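PDB 4CXP: endonuclease 2 from Arabidopsis thaliana, which cleaves RNA and single-stranded DNA, and less readily double-stranded DNA, to 5'-phosphorylated products as a metal-dependent type I nuclease with three divalent cations. Local coordinates for residues I60-A65 with L129-A134; G123-P128 with I208-G213. All blocks are in the same frame, centred on the assembly; numbering follows the deposited sequence.

Overall arrangement
The two contacts share one region of the helical nuclease fold, their centres about 11 Å apart. Contact 2 is the core one: all its touching residues are buried and its centre is about 7 Å from that of the chain. The centre of contact 1 lies about 15 Å out, and its residues run from buried to exposed. Four backbone hydrogen bonds join 60-65 and 129-134, whereas 123-128 and 208-213 meet without any, through apolar and aromatic groups. Helix 206-221, one side of contact 2, also lies under the strand pair of contact 1, A210 touching I60, V131 and I125. Residues 123-128 run straight on into 129-134; D124 and H130 bind different zinc ions.

Contact 1: residues I60-A65 with L129-A134; sequences INTPDA and LHVSYA. With ZN (zinc ion), chain F.
The Y133 ring carries D64 on one face: D64 CA lies 3.7 Å from the ring centroid and 7° off its normal, a CH-pi contact. The D64 carboxylate continues this cover, its plane 21° from that of the ring and its OD1 3.5 Å from Y133 CD2; S135 holds that oxygen by a hydrogen bond. At the ring edge lie T62 OG1 and A65 O, and P63 O approaches obliquely. The Y222 ring also meets that of Y133, and Y222 OH is hydrogen-bonded to Y133 N. T62 OG1 sits between its own backbone N and carbonyl carbon (chi1 68°) and donates a hydrogen bond to P63 O. A65 N reaches P63 O from the other side of the carbonyl plane, closing an inverse gamma turn centred on D64. An alanine at Y133 would probably leave D64 without its aromatic support and the Y222 ring without its partner.

Behind the ring the two strands pair in parallel. I60 N to H130 O (2.8 Å) and S132 N to I60 O (3.2 Å) both run nearly along the C=O axis; T62 N to S132 O (2.9 Å) comes from above the carbonyl plane, and A134 N to T62 O (3.0 Å) lies in it. I60 and V131 point the same way, I60 CD1 packing on V131 CG2 at 4.1 Å. Just before the strand, in the 3-10 turn, H130 NE2 binds a zinc ion at 2.1 Å, a site shared with H154 and D158, while H130 ND1 is hydrogen-bonded to H58 O. Residues 129-134 lie in the substrate-binding region 120-169, and I60 and N61 probably belong to the substrate site. I60, T62 and Y133 rest on helix 206-221 (A210, I214, C218), I60 and T62 also on helix 70-73, and L129 on helix 153-169.

Contact 2: residues G123-P128 with I208-G213; sequences GDIHQP and IYASEG. With ZN (zinc ion), chain E; ZN (zinc ion), chain G.
P128 and G213 bring their CA atoms to 4.4 Å, I125 and A210 theirs to 6.0 Å, as the type I turn D124-Q127 and the residue after it lie against helix 206-221 with no hydrogen bond between them. The close approach is met at G213, which has no side chain: a CB there would point at the turn, and P128 CB packs on G213 O at 3.7 Å. I125 turns CG1 anti to its backbone N (chi1 -158°), and CD1 reaches A210 CB at 4.1 Å, while CG2 lies at the edge of the Y209 ring. The rings of H126 and Y209 meet obliquely, planes at 31°, with H126 CE1 3.7 Å from Y209 CD2. H126 ND1 is hydrogen-bonded to M122 O, which steadies the imidazole.

On the turn's other side D124 bridges two zinc ions, OD1 sharing one with W1 and H6, OD2 the other with D45, H58 and H120. The turn therefore joins the active-site metals to the helical core: helix 85-96 packs on I125, helix 153-169 on P128 through W157, and helix 233-262 on H126 and Y209.

Contact 1: residues I60-A65 with L129-A134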
loop_
_atom_site.group_PDB
_atom_site.type_symbol
_atom_site.label_atom_id
_atom_site.label_comp_id
_atom_site.label_asym_id
_atom_site.label_seq_id
_atom_site.Cartn_x
_atom_site.Cartn_y
_atom_site.Cartn_z
ATOM N N ILE A 60 7.353 -2.708 7.583
ATOM C CA ILE A 60 8.618 -2.274 8.170
ATOM C C ILE A 60 8.329 -1.950 9.628
ATOM O O ILE A 60 7.399 -1.202 9.918
ATOM C CB ILE A 60 9.186 -1.018 7.491
ATOM C CG1 ILE A 60 9.541 -1.310 6.045
ATOM C CG2 ILE A 60 10.397 -0.517 8.235
ATOM C CD1 ILE A 60 9.719 -0.101 5.167
ATOM N N ASN A 61 9.154 -2.489 10.526
ATOM C CA ASN A 61 9.145 -2.132 11.939
ATOM C C ASN A 61 10.195 -1.069 12.214
ATOM O O ASN A 61 11.361 -1.250 11.869
ATOM C CB ASN A 61 9.504 -3.347 12.796
ATOM C CG ASN A 61 8.375 -4.330 12.943
ATOM O OD1 ASN A 61 7.212 -3.951 12.989
ATOM N ND2 ASN A 61 8.717 -5.605 13.048
ATOM N N THR A 62 9.802 0.015 12.867
ATOM C CA THR A 62 10.706 1.103 13.214
ATOM C C THR A 62 10.765 1.277 14.733
ATOM O O THR A 62 9.899 0.803 15.479
ATOM C CB THR A 62 10.210 2.455 12.672
ATOM O OG1 THR A 62 9.006 2.841 13.355
ATOM C CG2 THR A 62 9.964 2.404 11.203
ATOM N N PRO A 63 11.772 2.022 15.206
ATOM C CA PRO A 63 11.787 2.486 16.603
ATOM C C PRO A 63 10.600 3.421 16.880
ATOM O O PRO A 63 9.925 3.852 15.948
ATOM C CB PRO A 63 13.127 3.215 16.724
ATOM C CG PRO A 63 13.957 2.705 15.577
ATOM C CD PRO A 63 12.978 2.442 14.474
ATOM N N ASP A 64 10.397 3.777 18.144
ATOM C CA ASP A 64 9.350 4.731 18.522
ATOM C C ASP A 64 9.814 6.149 18.185
ATOM O O ASP A 64 10.301 6.897 19.054
ATOM C CB ASP A 64 9.050 4.682 20.029
ATOM C CG ASP A 64 8.281 3.447 20.476
ATOM O OD1 ASP A 64 8.126 2.456 19.728
ATOM O OD2 ASP A 64 7.833 3.479 21.646
ATOM N N ALA A 65 9.722 6.499 16.907
ATOM C CA ALA A 65 10.088 7.818 16.429
ATOM C C ALA A 65 9.449 7.997 15.059
ATOM O O ALA A 65 8.704 7.153 14.605
ATOM C CB ALA A 65 11.603 8.005 16.401
ATOM N N LEU A 129 0.531 2.617 8.785
ATOM C CA LEU A 129 0.823 1.671 9.858
ATOM C C LEU A 129 1.501 0.390 9.406
ATOM O O LEU A 129 1.787 -0.450 10.226
ATOM C CB LEU A 129 -0.398 1.410 10.723
ATOM C CG LEU A 129 -0.849 2.605 11.562
ATOM C CD1 LEU A 129 -2.098 2.267 12.339
ATOM C CD2 LEU A 129 0.223 3.072 12.515
ATOM N N HIS A 130 1.823 0.278 8.117
ATOM C CA HIS A 130 2.773 -0.726 7.638
ATOM C C HIS A 130 4.225 -0.255 7.719
ATOM O O HIS A 130 5.106 -1.032 7.404
ATOM C CB HIS A 130 2.430 -1.191 6.221
ATOM C CG HIS A 130 1.353 -2.224 6.199
ATOM N ND1 HIS A 130 1.538 -3.476 5.681
ATOM C CD2 HIS A 130 0.093 -2.215 6.696
ATOM C CE1 HIS A 130 0.447 -4.193 5.863
ATOM N NE2 HIS A 130 -0.454 -3.452 6.477
ATOM N N VAL A 131 4.460 0.988 8.143
ATOM C CA VAL A 131 5.820 1.506 8.368
ATOM C C VAL A 131 5.720 2.226 9.710
ATOM O O VAL A 131 5.532 3.462 9.790
ATOM C CB VAL A 131 6.318 2.457 7.261
ATOM C CG1 VAL A 131 7.763 2.854 7.527
ATOM C CG2 VAL A 131 6.152 1.816 5.893
ATOM N N SER A 132 5.719 1.429 10.782
ATOM C CA SER A 132 5.429 1.964 12.095
ATOM C C SER A 132 6.025 1.090 13.172
ATOM O O SER A 132 6.962 0.302 12.913
ATOM C CB SER A 132 3.929 2.220 12.233
ATOM O OG SER A 132 3.201 1.040 12.380
ATOM N N TYR A 133 5.579 1.306 14.409
ATOM C CA TYR A 133 6.406 0.936 15.528
ATOM C C TYR A 133 6.396 -0.553 15.777
ATOM O O TYR A 133 5.334 -1.180 15.970
ATOM C CB TYR A 133 5.959 1.612 16.810
ATOM C CG TYR A 133 5.983 3.121 16.853
ATOM C CD1 TYR A 133 6.580 3.908 15.843
ATOM C CD2 TYR A 133 5.450 3.775 17.946
ATOM C CE1 TYR A 133 6.595 5.285 15.942
ATOM C CE2 TYR A 133 5.480 5.151 18.042
ATOM C CZ TYR A 133 6.050 5.902 17.038
ATOM O OH TYR A 133 6.063 7.269 17.155
ATOM N N ALA A 134 7.594 -1.100 15.949
ATOM C CA ALA A 134 7.710 -2.465 16.424
ATOM C C ALA A 134 6.996 -2.660 17.771
ATOM O O ALA A 134 6.403 -3.712 18.023
ATOM C CB ALA A 134 9.178 -2.818 16.613
HETATM ZN ZN ZN F . -2.162 -4.340 7.381
HETATM O O HOH W 1 -1.669 -6.169 8.260
#

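Contact 2: residues G123-P128 with I208-G213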
loop_
_atom_site.group_PDB
_atom_site.type_symbol
_atom_site.label_atom_id
_atom_site.label_comp_id
_atom_site.label_asym_id
_atom_site.label_seq_id
_atom_site.Cartn_x
_atom_site.Cartn_y
_atom_site.Cartn_z
ATOM N N GLY A 123 1.312 -1.243 -2.649
ATOM C CA GLY A 123 0.218 -0.813 -1.823
ATOM C C GLY A 123 0.547 -0.777 -0.346
ATOM O O GLY A 123 0.337 0.235 0.323
ATOM N N ASP A 124 1.071 -1.874 0.192
ATOM C CA ASP A 124 1.322 -1.948 1.617
ATOM C C ASP A 124 2.301 -0.879 2.087
ATOM O O ASP A 124 2.133 -0.349 3.181
ATOM C CB ASP A 124 1.787 -3.350 2.033
ATOM C CG ASP A 124 0.652 -4.300 2.361
ATOM O OD1 ASP A 124 -0.507 -3.861 2.283
ATOM O OD2 ASP A 124 0.963 -5.458 2.684
ATOM N N ILE A 125 3.330 -0.543 1.298
ATOM C CA ILE A 125 4.298 0.453 1.740
ATOM C C ILE A 125 3.677 1.834 1.840
ATOM O O ILE A 125 4.291 2.731 2.412
ATOM C CB ILE A 125 5.569 0.442 0.872
ATOM C CG1 ILE A 125 6.750 1.053 1.621
ATOM C CG2 ILE A 125 5.324 1.110 -0.480
ATOM C CD1 ILE A 125 8.074 0.790 0.933
ATOM N N HIS A 126 2.469 2.020 1.303
ATOM C CA HIS A 126 1.727 3.268 1.434
ATOM C C HIS A 126 0.752 3.311 2.598
ATOM O O HIS A 126 0.209 4.374 2.886
ATOM C CB HIS A 126 1.017 3.617 0.113
ATOM C CG HIS A 126 1.946 4.183 -0.907
ATOM N ND1 HIS A 126 2.710 3.426 -1.758
ATOM C CD2 HIS A 126 2.290 5.467 -1.149
ATOM C CE1 HIS A 126 3.487 4.229 -2.473
ATOM N NE2 HIS A 126 3.252 5.478 -2.129
ATOM N N GLN A 127 0.512 2.192 3.263
ATOM C CA GLN A 127 -0.355 2.195 4.440
ATOM C C GLN A 127 0.516 2.703 5.597
ATOM O O GLN A 127 1.520 2.079 5.920
ATOM C CB GLN A 127 -0.880 0.768 4.683
ATOM C CG GLN A 127 -2.227 0.638 5.384
ATOM C CD GLN A 127 -2.199 0.923 6.874
ATOM O OE1 GLN A 127 -1.804 2.012 7.297
ATOM N NE2 GLN A 127 -2.642 -0.032 7.676
ATOM N N PRO A 128 0.199 3.872 6.199
ATOM C CA PRO A 128 1.098 4.405 7.230
ATOM C C PRO A 128 1.486 3.409 8.310
ATOM O O PRO A 128 2.648 3.375 8.741
ATOM C CB PRO A 128 0.313 5.596 7.778
ATOM C CG PRO A 128 -0.489 6.056 6.583
ATOM C CD PRO A 128 -0.923 4.775 5.924
ATOM N N ILE A 208 11.536 6.333 -0.198
ATOM C CA ILE A 208 10.827 7.608 -0.206
ATOM C C ILE A 208 9.433 7.421 0.405
ATOM O O ILE A 208 8.955 8.213 1.221
ATOM C CB ILE A 208 10.710 8.141 -1.670
ATOM C CG1 ILE A 208 12.100 8.397 -2.273
ATOM C CG2 ILE A 208 9.835 9.388 -1.735
ATOM C CD1 ILE A 208 12.953 9.382 -1.509
ATOM N N TYR A 209 8.766 6.365 -0.036
ATOM C CA TYR A 209 7.390 6.115 0.321
ATOM C C TYR A 209 7.269 5.705 1.779
ATOM O O TYR A 209 6.353 6.121 2.492
ATOM C CB TYR A 209 6.761 5.060 -0.594
ATOM C CG TYR A 209 7.110 5.205 -2.068
ATOM C CD1 TYR A 209 7.422 6.436 -2.632
ATOM C CD2 TYR A 209 7.133 4.105 -2.891
ATOM C CE1 TYR A 209 7.786 6.567 -3.955
ATOM C CE2 TYR A 209 7.478 4.222 -4.239
ATOM C CZ TYR A 209 7.794 5.463 -4.755
ATOM O OH TYR A 209 8.136 5.598 -6.088
ATOM N N ALA A 210 8.220 4.899 2.236
ATOM C CA ALA A 210 8.255 4.493 3.623
ATOM C C ALA A 210 8.506 5.654 4.563
ATOM O O ALA A 210 7.902 5.757 5.617
ATOM C CB ALA A 210 9.292 3.395 3.829
ATOM N N SER A 211 9.409 6.555 4.179
ATOM C CA SER A 211 9.697 7.730 5.016
ATOM C C SER A 211 8.486 8.631 5.164
ATOM O O SER A 211 8.213 9.123 6.260
ATOM C CB SER A 211 10.898 8.488 4.465
ATOM O OG SER A 211 12.075 7.789 4.735
ATOM N N GLU A 212 7.723 8.813 4.088
ATOM C CA GLU A 212 6.446 9.537 4.172
ATOM C C GLU A 212 5.495 8.827 5.113
ATOM O O GLU A 212 4.727 9.458 5.839
ATOM C CB GLU A 212 5.766 9.593 2.794
ATOM C CG GLU A 212 6.472 10.390 1.700
ATOM C CD GLU A 212 5.969 10.090 0.305
ATOM O OE1 GLU A 212 5.262 9.081 0.124
ATOM O OE2 GLU A 212 6.287 10.885 -0.629
ATOM N N GLY A 213 5.474 7.499 5.031
ATOM C CA GLY A 213 4.526 6.698 5.776
ATOM C C GLY A 213 4.709 6.737 7.261
ATOM O O GLY A 213 3.726 6.882 7.989
HETATM ZN ZN ZN E . -0.165 -7.285 2.871
HETATM ZN ZN ZN G . -2.439 -4.588 2.489
#